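Local coordinates for aminoglycoside N(3)-acetyltransferase (Enterobacter cloacae, PDB 6NP3), which acetylates 2-deoxystreptamine aminoglycosides such as gentamicin at the 3-amino group with acetyl-CoA, and so probably confers resistance to them, at residues A115-S120 with M189-E194; G155-I160 with I249-I254; T168-A173 with D253-G258. One frame throughout, in Å; residues are numbered along the deposited sequence.

Contact 1 of 3, residues A115-S120 with M189-E194; sequences AHPDAS and MPLLRE. With LLL ((2R,3R,4R,5R)-2-((1S,2S,3R,4S,6R)-4,6-diamino-3-((2R,3R,6S)-3-amino-6-(aminomethyl)-tetrahydro-2H-pyran-2-yloxy)-2-hydr oxycyclohexyloxy)-5-methyl-4-(methylamino)-tetrahydro-2H-pyran-3,5-diol), chain B.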
loop_
_atom_site.group_PDB
_atom_site.type_symbol
_atom_site.label_atom_id
_atom_site.label_comp_id
_atom_site.label_asym_id
_atom_site.label_seq_id
_atom_site.Cartn_x
_atom_site.Cartn_y
_atom_site.Cartn_z
ATOM N N ALA A 115 -5.433 11.811 0.841
ATOM C CA ALA A 115 -6.553 12.275 1.644
ATOM C C ALA A 115 -7.489 11.181 2.145
ATOM O O ALA A 115 -8.393 11.494 2.926
ATOM C CB ALA A 115 -7.362 13.272 0.808
ATOM N N HIS A 116 -7.375 9.957 1.673
ATOM C CA HIS A 116 -8.253 8.884 2.127
ATOM C C HIS A 116 -7.752 8.368 3.462
ATOM O O HIS A 116 -6.640 7.840 3.543
ATOM C CB HIS A 116 -8.234 7.781 1.090
ATOM C CG HIS A 116 -9.302 6.769 1.262
ATOM N ND1 HIS A 116 -9.480 6.034 2.413
ATOM C CD2 HIS A 116 -10.236 6.345 0.381
ATOM C CE1 HIS A 116 -10.487 5.202 2.223
ATOM N NE2 HIS A 116 -10.950 5.362 0.994
ATOM N N PRO A 117 -8.519 8.542 4.538
ATOM C CA PRO A 117 -7.928 8.276 5.853
ATOM C C PRO A 117 -7.555 6.824 6.070
ATOM O O PRO A 117 -6.507 6.543 6.654
ATOM C CB PRO A 117 -8.995 8.784 6.832
ATOM C CG PRO A 117 -9.724 9.807 6.089
ATOM C CD PRO A 117 -9.806 9.243 4.673
ATOM N N ASP A 118 -8.364 5.890 5.580
ATOM C CA ASP A 118 -8.094 4.476 5.793
ATOM C C ASP A 118 -7.120 3.915 4.769
ATOM O O ASP A 118 -6.312 3.049 5.107
ATOM C CB ASP A 118 -9.395 3.662 5.798
ATOM C CG ASP A 118 -9.174 2.264 6.274
ATOM O OD1 ASP A 118 -8.839 2.058 7.473
ATOM O OD2 ASP A 118 -9.299 1.341 5.445
ATOM N N ALA A 119 -7.227 4.349 3.517
ATOM C CA ALA A 119 -6.352 3.895 2.444
ATOM C C ALA A 119 -5.158 4.818 2.212
ATOM O O ALA A 119 -4.481 4.695 1.187
ATOM C CB ALA A 119 -7.164 3.762 1.155
ATOM N N SER A 120 -4.787 5.623 3.188
ATOM C CA SER A 120 -3.870 6.709 2.923
ATOM C C SER A 120 -2.535 6.230 2.379
ATOM O O SER A 120 -1.929 5.288 2.885
ATOM C CB SER A 120 -3.642 7.507 4.197
ATOM O OG SER A 120 -2.877 8.682 3.955
ATOM N N MET A 189 -15.461 7.840 7.610
ATOM C CA MET A 189 -14.210 8.454 8.000
ATOM C C MET A 189 -14.418 9.930 8.290
ATOM O O MET A 189 -15.177 10.607 7.589
ATOM C CB MET A 189 -13.168 8.319 6.878
ATOM C CG MET A 189 -12.761 6.881 6.569
ATOM S SD MET A 189 -11.687 6.215 7.861
ATOM C CE MET A 189 -12.479 4.605 8.167
ATOM N N PRO A 190 -13.687 10.472 9.264
ATOM C CA PRO A 190 -13.781 11.907 9.570
ATOM C C PRO A 190 -12.688 12.672 8.844
ATOM O O PRO A 190 -11.492 12.444 9.087
ATOM C CB PRO A 190 -13.599 11.930 11.092
ATOM C CG PRO A 190 -12.667 10.789 11.370
ATOM C CD PRO A 190 -12.856 9.756 10.245
ATOM N N LEU A 191 -13.089 13.523 7.902
ATOM C CA LEU A 191 -12.151 14.273 7.074
ATOM C C LEU A 191 -12.094 15.720 7.546
ATOM O O LEU A 191 -12.999 16.204 8.230
ATOM C CB LEU A 191 -12.595 14.273 5.610
ATOM C CG LEU A 191 -12.911 12.967 4.907
ATOM C CD1 LEU A 191 -13.235 13.226 3.437
ATOM C CD2 LEU A 191 -11.764 12.007 5.031
ATOM N N LEU A 192 -11.040 16.424 7.138
ATOM C CA LEU A 192 -10.966 17.873 7.293
ATOM C C LEU A 192 -11.368 18.517 5.973
ATOM O O LEU A 192 -10.824 18.170 4.919
ATOM C CB LEU A 192 -9.558 18.336 7.671
ATOM C CG LEU A 192 -9.143 18.124 9.124
ATOM C CD1 LEU A 192 -7.679 18.500 9.288
ATOM C CD2 LEU A 192 -10.027 18.907 10.074
ATOM N N ARG A 193 -12.329 19.432 6.030
ATOM C CA ARG A 193 -12.759 20.202 4.868
ATOM C C ARG A 193 -12.859 21.657 5.305
ATOM O O ARG A 193 -13.739 22.018 6.096
ATOM C CB ARG A 193 -14.088 19.668 4.334
ATOM C CG ARG A 193 -13.911 18.365 3.547
ATOM C CD ARG A 193 -15.222 17.796 3.005
ATOM N NE ARG A 193 -14.988 16.581 2.225
ATOM C CZ ARG A 193 -15.949 15.792 1.759
ATOM N NH1 ARG A 193 -17.219 16.073 1.995
ATOM N NH2 ARG A 193 -15.640 14.713 1.055
ATOM N N GLU A 194 -11.932 22.480 4.823
ATOM C CA GLU A 194 -11.846 23.877 5.235
ATOM C C GLU A 194 -11.749 23.988 6.758
ATOM O O GLU A 194 -12.435 24.791 7.398
ATOM C CB GLU A 194 -13.020 24.686 4.677
ATOM C CG GLU A 194 -12.974 24.910 3.163
ATOM C CD GLU A 194 -14.282 25.422 2.572
ATOM O OE1 GLU A 194 -14.432 25.360 1.332
ATOM O OE2 GLU A 194 -15.158 25.881 3.332
HETATM C C11 LLL B . -4.694 -7.998 6.056
HETATM O O11 LLL B . -4.506 -7.158 4.887
HETATM C C21 LLL B . -3.340 -8.623 6.382
HETATM N N21 LLL B . -2.360 -7.543 6.415
HETATM C C31 LLL B . -2.914 -9.529 5.287
HETATM C C41 LLL B . -3.951 -10.632 5.147
HETATM C C51 LLL B . -5.303 -9.978 4.884
HETATM O O51 LLL B . -5.620 -9.067 5.899
HETATM C C61 LLL B . -6.397 -11.023 4.848
HETATM N N61 LLL B . -7.669 -10.345 4.605
HETATM C C12 LLL B . -6.251 -3.431 3.972
HETATM N N12 LLL B . -7.123 -2.343 3.550
HETATM C C22 LLL B . -5.977 -4.403 2.825
HETATM C C32 LLL B . -5.006 -5.449 3.335
HETATM N N32 LLL B . -4.697 -6.388 2.253
HETATM C C42 LLL B . -5.551 -6.256 4.514
HETATM C C52 LLL B . -5.972 -5.296 5.629
HETATM O O52 LLL B . -6.644 -6.038 6.620
HETATM C C62 LLL B . -6.892 -4.198 5.135
HETATM O O62 LLL B . -7.094 -3.281 6.195
HETATM C C13 LLL B . -8.442 -2.953 6.538
HETATM C C23 LLL B . -8.416 -1.520 7.063
HETATM O O23 LLL B . -7.821 -0.702 6.077
HETATM C C33 LLL B . -7.548 -1.423 8.331
HETATM N N33 LLL B . -7.626 -0.056 8.891
HETATM C C43 LLL B . -8.057 -2.459 9.355
HETATM O O43 LLL B . -9.322 -2.007 9.797
HETATM C C53 LLL B . -8.167 -3.844 8.709
HETATM O O53 LLL B . -8.966 -3.837 7.549
HETATM C C83 LLL B . -7.084 -2.561 10.536
HETATM C C93 LLL B . -6.275 0.512 9.086
#
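The gentamicin pocket is bounded at the methylamino sugar by Asp118, which packs on Met189 of strand 184-193 beside Pro117, a residue that meets both Met189 and Leu191. The contact between the two segments is apolar. The Pro117 ring and the Met189 side chain slide past each other in opposite directions, with Pro117 CG 3.8 Å from Met189 CB and Pro117 CB 3.9 Å from Met189 SD. Met189 is bent at chi2 (-74°), which turns its sulfur back to the loop, and the methyl beyond it arrives beside the next residue, Met189 CE lying 4.0 Å from Asp118 CB. Leu191 crosses the proline ring at about a right angle and directs its CD2 branch at it, although the modelled closeness of that pair is doubtful.

Asp118 has its methylene against the thioether while its carboxylate faces the antibiotic. CG is anti to the backbone N (chi1 -169°), and each oxygen takes a different sugar group: Asp118 OD1 accepts from LLL N33 at 2.8 Å, Asp118 OD2 from the hydroxyl LLL O23 at 2.6 Å. Two bonds to neighbouring groups of one sugar restrict how it can turn, and a negative carboxylate would favour a protonated methylamine. Ser65 OG is a second hydrogen-bond partner of OD1, and Ser61 OG bonds to the Asp118 carbonyl. Within the loop, Asp118 N makes a weak, in-plane bond of 3.4 Å to His116 ND1, and Ala119 CB sits over one face of that imidazole toward its rim.

Trp62 and Phe87 also pack on Pro117, whose loop joins strands 112-113 and 121-124 of the mixed sheet, whereas Met189 and Leu191 belong to the separate two-stranded antiparallel sheet, pairing by backbone bonds with Val200 and Val198 of strand 196-205.

Contact 2 of 3, residues G155-I160 with I249-I254; sequences GKILSI and IDAADI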
loop_
_atom_site.group_PDB
_atom_site.type_symbol
_atom_site.label_atom_id
_atom_site.label_comp_id
_atom_site.label_asym_id
_atom_site.label_seq_id
_atom_site.Cartn_x
_atom_site.Cartn_y
_atom_site.Cartn_z
ATOM N N GLY A 155 5.278 1.400 -12.285
ATOM C CA GLY A 155 5.558 1.072 -10.904
ATOM C C GLY A 155 6.195 -0.301 -10.753
ATOM O O GLY A 155 5.833 -1.262 -11.451
ATOM N N LYS A 156 7.067 -0.410 -9.748
ATOM C CA LYS A 156 7.670 -1.664 -9.321
ATOM C C LYS A 156 7.318 -1.880 -7.862
ATOM O O LYS A 156 7.343 -0.937 -7.058
ATOM C CB LYS A 156 9.192 -1.648 -9.454
ATOM C CG LYS A 156 9.684 -1.418 -10.850
ATOM C CD LYS A 156 11.195 -1.478 -10.902
ATOM C CE LYS A 156 11.745 -1.169 -12.275
ATOM N NZ LYS A 156 13.248 -1.347 -12.340
ATOM N N ILE A 157 6.948 -3.107 -7.522
ATOM C CA ILE A 157 6.626 -3.464 -6.149
ATOM C C ILE A 157 7.855 -4.127 -5.543
ATOM O O ILE A 157 8.338 -5.143 -6.054
ATOM C CB ILE A 157 5.403 -4.388 -6.087
ATOM C CG1 ILE A 157 4.171 -3.657 -6.644
ATOM C CG2 ILE A 157 5.162 -4.823 -4.648
ATOM C CD1 ILE A 157 3.029 -4.529 -7.060
ATOM N N LEU A 158 8.355 -3.574 -4.442
ATOM C CA LEU A 158 9.601 -4.027 -3.819
ATOM C C LEU A 158 9.239 -4.697 -2.500
ATOM O O LEU A 158 8.913 -4.037 -1.518
ATOM C CB LEU A 158 10.517 -2.832 -3.601
ATOM C CG LEU A 158 11.763 -3.068 -2.758
ATOM C CD1 LEU A 158 12.615 -4.173 -3.329
ATOM C CD2 LEU A 158 12.557 -1.771 -2.646
ATOM N N SER A 159 9.241 -6.013 -2.510
ATOM C CA SER A 159 8.877 -6.798 -1.347
ATOM C C SER A 159 10.164 -7.206 -0.647
ATOM O O SER A 159 10.975 -7.941 -1.216
ATOM C CB SER A 159 8.085 -8.039 -1.748
ATOM O OG SER A 159 7.853 -8.879 -0.617
ATOM N N ILE A 160 10.341 -6.721 0.575
ATOM C CA ILE A 160 11.554 -6.953 1.347
ATOM C C ILE A 160 11.160 -7.810 2.539
ATOM O O ILE A 160 10.774 -7.296 3.594
ATOM C CB ILE A 160 12.212 -5.625 1.765
ATOM C CG1 ILE A 160 12.639 -4.857 0.526
ATOM C CG2 ILE A 160 13.387 -5.884 2.687
ATOM C CD1 ILE A 160 13.081 -3.425 0.812
ATOM N N ILE A 249 8.995 -6.601 -8.406
ATOM C CA ILE A 249 7.898 -7.077 -9.240
ATOM C C ILE A 249 7.384 -5.951 -10.124
ATOM O O ILE A 249 7.183 -4.823 -9.650
ATOM C CB ILE A 249 6.756 -7.552 -8.316
ATOM C CG1 ILE A 249 7.193 -8.766 -7.501
ATOM C CG2 ILE A 249 5.488 -7.865 -9.100
ATOM C CD1 ILE A 249 6.323 -9.080 -6.321
ATOM N N ASP A 250 7.156 -6.240 -11.406
ATOM C CA ASP A 250 6.499 -5.279 -12.281
ATOM C C ASP A 250 5.024 -5.191 -11.888
ATOM O O ASP A 250 4.284 -6.186 -11.957
ATOM C CB ASP A 250 6.648 -5.674 -13.752
ATOM C CG ASP A 250 6.030 -4.650 -14.674
ATOM O OD1 ASP A 250 6.705 -3.670 -15.014
ATOM O OD2 ASP A 250 4.855 -4.732 -15.042
ATOM N N ALA A 251 4.586 -4.005 -11.463
ATOM C CA ALA A 251 3.255 -3.863 -10.881
ATOM C C ALA A 251 2.171 -4.046 -11.927
ATOM O O ALA A 251 1.162 -4.716 -11.687
ATOM C CB ALA A 251 3.105 -2.497 -10.215
ATOM N N ALA A 252 2.331 -3.420 -13.090
ATOM C CA ALA A 252 1.324 -3.579 -14.128
ATOM C C ALA A 252 1.167 -5.043 -14.511
ATOM O O ALA A 252 0.051 -5.515 -14.759
ATOM C CB ALA A 252 1.682 -2.735 -15.348
ATOM N N ASP A 253 2.278 -5.776 -14.570
ATOM C CA ASP A 253 2.216 -7.180 -14.965
ATOM C C ASP A 253 1.480 -8.027 -13.934
ATOM O O ASP A 253 0.633 -8.846 -14.302
ATOM C CB ASP A 253 3.614 -7.731 -15.203
ATOM C CG ASP A 253 3.584 -9.048 -15.927
ATOM O OD1 ASP A 253 3.067 -9.091 -17.057
ATOM O OD2 ASP A 253 4.074 -10.033 -15.360
ATOM N N ILE A 254 1.771 -7.862 -12.642
ATOM C CA ILE A 254 1.085 -8.682 -11.639
ATOM C C ILE A 254 -0.392 -8.321 -11.547
ATOM O O ILE A 254 -1.236 -9.196 -11.347
ATOM C CB ILE A 254 1.788 -8.635 -10.265
ATOM C CG1 ILE A 254 1.309 -9.814 -9.386
ATOM C CG2 ILE A 254 1.603 -7.288 -9.588
ATOM C CD1 ILE A 254 2.025 -9.965 -8.084
HETATM O O HOH W 1 4.533 -1.623 -13.852
#
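Gly155 O is gripped by two donors, the amide Ala251 N at 3.0 Å and a water that donates to Gly155 O from 2.8 Å. The amide bond is fairly straight (161° at the hydrogen), but Ala251 N is tilted 30° from the carbonyl plane. The same water accepts from Ala252 N at 2.9 Å, so a single molecule bridges the Gly155 carbonyl to an amide in the first turn of a helix; its further bond to Asp250 OD1, in the conformer described, is weak.

Next to this, Ile157 and Ile249 form an antiparallel hydrogen-bonded pair. Ile157 N donates to Ile249 O at 2.7 Å with the donor in the carbonyl plane, and Ile249 N returns the bond to Ile157 O at 2.8 Å. The pair joins strand 156-160 to strand 244-250 in the mixed sheet, just before the latter gives way to helix 251-265. Asp250 is the N-cap: in the same conformer, Asp250 OD2 accepts from Asp253 N at 2.8 Å through its anti lone pair.

The isoleucine side chains share one face of the sheet and touch CB to CB. Ile157 CG1 is anti to the carbonyl carbon (chi1 -63°), and the chain then runs on to the helix, where Ile157 CD1 reaches Ala251 CB at 3.8 Å. The same methyl lies 4.0 Å from Ile254 CG2, the branch placed between backbone N and carbonyl carbon. Phe150 of helix 146-151 packs on both Ile157 and Ala251. His26 of strand 22-27, the parallel neighbour on the other side of strand 156-160, also packs on Ile157.

Contact 3 of 3, residues T168-A173 with D253-G258; sequences TALHYA and DIVSFG. With LLL ((2R,3R,4R,5R)-2-((1S,2S,3R,4S,6R)-4,6-diamino-3-((2R,3R,6S)-3-amino-6-(aminomethyl)-tetrahydro-2H-pyran-2-yloxy)-2-hydr oxycyclohexyloxy)-5-methyl-4-(methylamino)-tetrahydro-2H-pyran-3,5-diol), chain B.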
loop_
_atom_site.group_PDB
_atom_site.type_symbol
_atom_site.label_atom_id
_atom_site.label_comp_id
_atom_site.label_asym_id
_atom_site.label_seq_id
_atom_site.Cartn_x
_atom_site.Cartn_y
_atom_site.Cartn_z
ATOM N N THR A 168 -0.494 -4.702 -1.962
ATOM C CA THR A 168 -1.663 -3.830 -1.974
ATOM C C THR A 168 -2.141 -3.544 -3.382
ATOM O O THR A 168 -3.345 -3.384 -3.605
ATOM C CB THR A 168 -1.307 -2.506 -1.295
ATOM O OG1 THR A 168 -0.614 -2.768 -0.063
ATOM C CG2 THR A 168 -2.504 -1.660 -1.062
ATOM N N ALA A 169 -1.225 -3.431 -4.333
ATOM C CA ALA A 169 -1.659 -3.081 -5.668
ATOM C C ALA A 169 -2.649 -4.079 -6.246
ATOM O O ALA A 169 -3.439 -3.701 -7.124
ATOM C CB ALA A 169 -0.488 -2.918 -6.612
ATOM N N LEU A 170 -2.615 -5.340 -5.808
ATOM C CA LEU A 170 -3.575 -6.315 -6.312
ATOM C C LEU A 170 -5.012 -6.015 -5.906
ATOM O O LEU A 170 -5.929 -6.566 -6.524
ATOM C CB LEU A 170 -3.165 -7.734 -5.929
ATOM C CG LEU A 170 -2.124 -8.356 -6.858
ATOM C CD1 LEU A 170 -1.554 -9.615 -6.262
ATOM C CD2 LEU A 170 -2.757 -8.626 -8.213
ATOM N N HIS A 171 -5.244 -5.171 -4.901
ATOM C CA HIS A 171 -6.608 -4.692 -4.693
ATOM C C HIS A 171 -7.156 -3.938 -5.898
ATOM O O HIS A 171 -8.388 -3.866 -6.040
ATOM C CB HIS A 171 -6.730 -3.899 -3.391
ATOM C CG HIS A 171 -6.428 -4.708 -2.169
ATOM N ND1 HIS A 171 -7.142 -5.836 -1.834
ATOM C CD2 HIS A 171 -5.507 -4.547 -1.189
ATOM C CE1 HIS A 171 -6.670 -6.334 -0.705
ATOM N NE2 HIS A 171 -5.677 -5.570 -0.292
ATOM N N TYR A 172 -6.308 -3.373 -6.760
ATOM C CA TYR A 172 -6.825 -2.780 -7.993
ATOM C C TYR A 172 -7.442 -3.854 -8.879
ATOM O O TYR A 172 -8.501 -3.646 -9.483
ATOM C CB TYR A 172 -5.695 -2.035 -8.714
ATOM C CG TYR A 172 -6.146 -1.374 -9.991
ATOM C CD1 TYR A 172 -6.310 -2.103 -11.148
ATOM C CD2 TYR A 172 -6.450 -0.034 -10.040
ATOM C CE1 TYR A 172 -6.778 -1.525 -12.317
ATOM C CE2 TYR A 172 -6.885 0.551 -11.211
ATOM C CZ TYR A 172 -7.053 -0.200 -12.348
ATOM O OH TYR A 172 -7.527 0.403 -13.503
ATOM N N ALA A 173 -6.770 -4.997 -8.995
ATOM C CA ALA A 173 -7.324 -6.076 -9.801
ATOM C C ALA A 173 -8.692 -6.493 -9.287
ATOM O O ALA A 173 -9.603 -6.792 -10.067
ATOM C CB ALA A 173 -6.388 -7.270 -9.799
ATOM N N ASP A 253 2.278 -5.776 -14.570
ATOM C CA ASP A 253 2.216 -7.180 -14.965
ATOM C C ASP A 253 1.480 -8.027 -13.934
ATOM O O ASP A 253 0.633 -8.846 -14.302
ATOM C CB ASP A 253 3.614 -7.731 -15.203
ATOM C CG ASP A 253 3.584 -9.048 -15.927
ATOM O OD1 ASP A 253 3.067 -9.091 -17.057
ATOM O OD2 ASP A 253 4.074 -10.033 -15.360
ATOM N N ILE A 254 1.771 -7.862 -12.642
ATOM C CA ILE A 254 1.085 -8.682 -11.639
ATOM C C ILE A 254 -0.392 -8.321 -11.547
ATOM O O ILE A 254 -1.236 -9.196 -11.347
ATOM C CB ILE A 254 1.788 -8.635 -10.265
ATOM C CG1 ILE A 254 1.309 -9.814 -9.386
ATOM C CG2 ILE A 254 1.603 -7.288 -9.588
ATOM C CD1 ILE A 254 2.025 -9.965 -8.084
ATOM N N VAL A 255 -0.737 -7.047 -11.722
ATOM C CA VAL A 255 -2.142 -6.655 -11.696
ATOM C C VAL A 255 -2.882 -7.206 -12.903
ATOM O O VAL A 255 -4.002 -7.724 -12.776
ATOM C CB VAL A 255 -2.275 -5.128 -11.533
ATOM C CG1 VAL A 255 -3.713 -4.682 -11.757
ATOM C CG2 VAL A 255 -1.800 -4.741 -10.132
ATOM N N SER A 256 -2.300 -7.126 -14.096
ATOM C CA SER A 256 -2.953 -7.745 -15.242
ATOM C C SER A 256 -3.149 -9.245 -15.014
ATOM O O SER A 256 -4.230 -9.802 -15.275
ATOM C CB SER A 256 -2.127 -7.483 -16.494
ATOM O OG SER A 256 -2.142 -6.105 -16.820
ATOM N N PHE A 257 -2.113 -9.915 -14.506
ATOM C CA PHE A 257 -2.216 -11.331 -14.194
ATOM C C PHE A 257 -3.352 -11.569 -13.220
ATOM O O PHE A 257 -4.124 -12.530 -13.368
ATOM C CB PHE A 257 -0.887 -11.811 -13.624
ATOM C CG PHE A 257 -0.893 -13.243 -13.155
ATOM C CD1 PHE A 257 -1.270 -13.557 -11.867
ATOM C CD2 PHE A 257 -0.506 -14.268 -13.994
ATOM C CE1 PHE A 257 -1.273 -14.858 -11.419
ATOM C CE2 PHE A 257 -0.524 -15.580 -13.536
ATOM C CZ PHE A 257 -0.860 -15.860 -12.256
ATOM N N GLY A 258 -3.501 -10.692 -12.229
ATOM C CA GLY A 258 -4.533 -10.900 -11.226
ATOM C C GLY A 258 -5.942 -10.689 -11.743
ATOM O O GLY A 258 -6.870 -11.424 -11.365
HETATM C C11 LLL B . -4.694 -7.998 6.056
HETATM O O11 LLL B . -4.506 -7.158 4.887
HETATM C C21 LLL B . -3.340 -8.623 6.382
HETATM N N21 LLL B . -2.360 -7.543 6.415
HETATM C C31 LLL B . -2.914 -9.529 5.287
HETATM C C41 LLL B . -3.951 -10.632 5.147
HETATM C C51 LLL B . -5.303 -9.978 4.884
HETATM O O51 LLL B . -5.620 -9.067 5.899
HETATM C C61 LLL B . -6.397 -11.023 4.848
HETATM N N61 LLL B . -7.669 -10.345 4.605
HETATM C C12 LLL B . -6.251 -3.431 3.972
HETATM N N12 LLL B . -7.123 -2.343 3.550
HETATM C C22 LLL B . -5.977 -4.403 2.825
HETATM C C32 LLL B . -5.006 -5.449 3.335
HETATM N N32 LLL B . -4.697 -6.388 2.253
HETATM C C42 LLL B . -5.551 -6.256 4.514
HETATM C C52 LLL B . -5.972 -5.296 5.629
HETATM O O52 LLL B . -6.644 -6.038 6.620
HETATM C C62 LLL B . -6.892 -4.198 5.135
HETATM O O62 LLL B . -7.094 -3.281 6.195
HETATM C C13 LLL B . -8.442 -2.953 6.538
HETATM C C23 LLL B . -8.416 -1.520 7.063
HETATM O O23 LLL B . -7.821 -0.702 6.077
HETATM C C33 LLL B . -7.548 -1.423 8.331
HETATM N N33 LLL B . -7.626 -0.056 8.891
HETATM C C43 LLL B . -8.057 -2.459 9.355
HETATM O O43 LLL B . -9.322 -2.007 9.797
HETATM C C53 LLL B . -8.167 -3.844 8.709
HETATM O O53 LLL B . -8.966 -3.837 7.549
HETATM C C83 LLL B . -7.084 -2.561 10.536
HETATM C C93 LLL B . -6.275 0.512 9.086
#
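Val255 CG1 is anti to its backbone N (chi1 170°) and CG2 anti to its carbonyl carbon, a setting that spreads the two methyls over different parts of segment 168-173. Tyr172 CG, anti to its backbone N (chi1 -179°), carries the ring out to Val255; the two side chains cross at about a right angle, and Val255 CG1 meets Tyr172 CD1 at 3.7 Å. Val255 CG2 rests against the Ala169 carbonyl, 3.6 Å from Ala169 O.

Next to Ala169, Leu170 reaches the facing helix with both methyls: the Leu170 and Ile254 side chains cross at about a right angle, their CD1 methyls in contact, and Leu170 CD2 lies 3.5 Å from Ile254 O. Ala173 CB sits 3.8 Å from Val255 O and also beside Gly258, where the bare glycine backbone lets helices 170-176 and 251-265 come close. Leu151 of helix 146-151 touches both Tyr172 and Val255.

His171 turns away from this packing. Its NE2 accepts, at the ring edge and in plane, from the deoxystreptamine amine LLL N32 at 2.8 Å, while ND1 is hydrogen-bonded to Glu174 OE2. The line Glu174, His171, N32 is consistent with His171 acting on the amine to be acetylated, as part of a catalytic triad.

Along the chain the first segments come in the order 115-120, 155-160, 168-173, followed by 189-194, 249-254 and 253-258, so contact 1 interleaves with the other two. Contacts 2 and 3 are neighbours, their centres 9 Å apart; they share Asp253 and Ile254 of helix 251-265 and touch through Ile157 CD1 and Ala169 CB, 3.9 Å apart. Together they tie the mixed sheet to helix 170-176. Contact 1 lies about 27 Å from contact 2 and 25 Å from contact 3, centre to centre, yet gentamicin connects it to contact 3: Asp118 holds the methylamino sugar and His171 the amine to be acetylated.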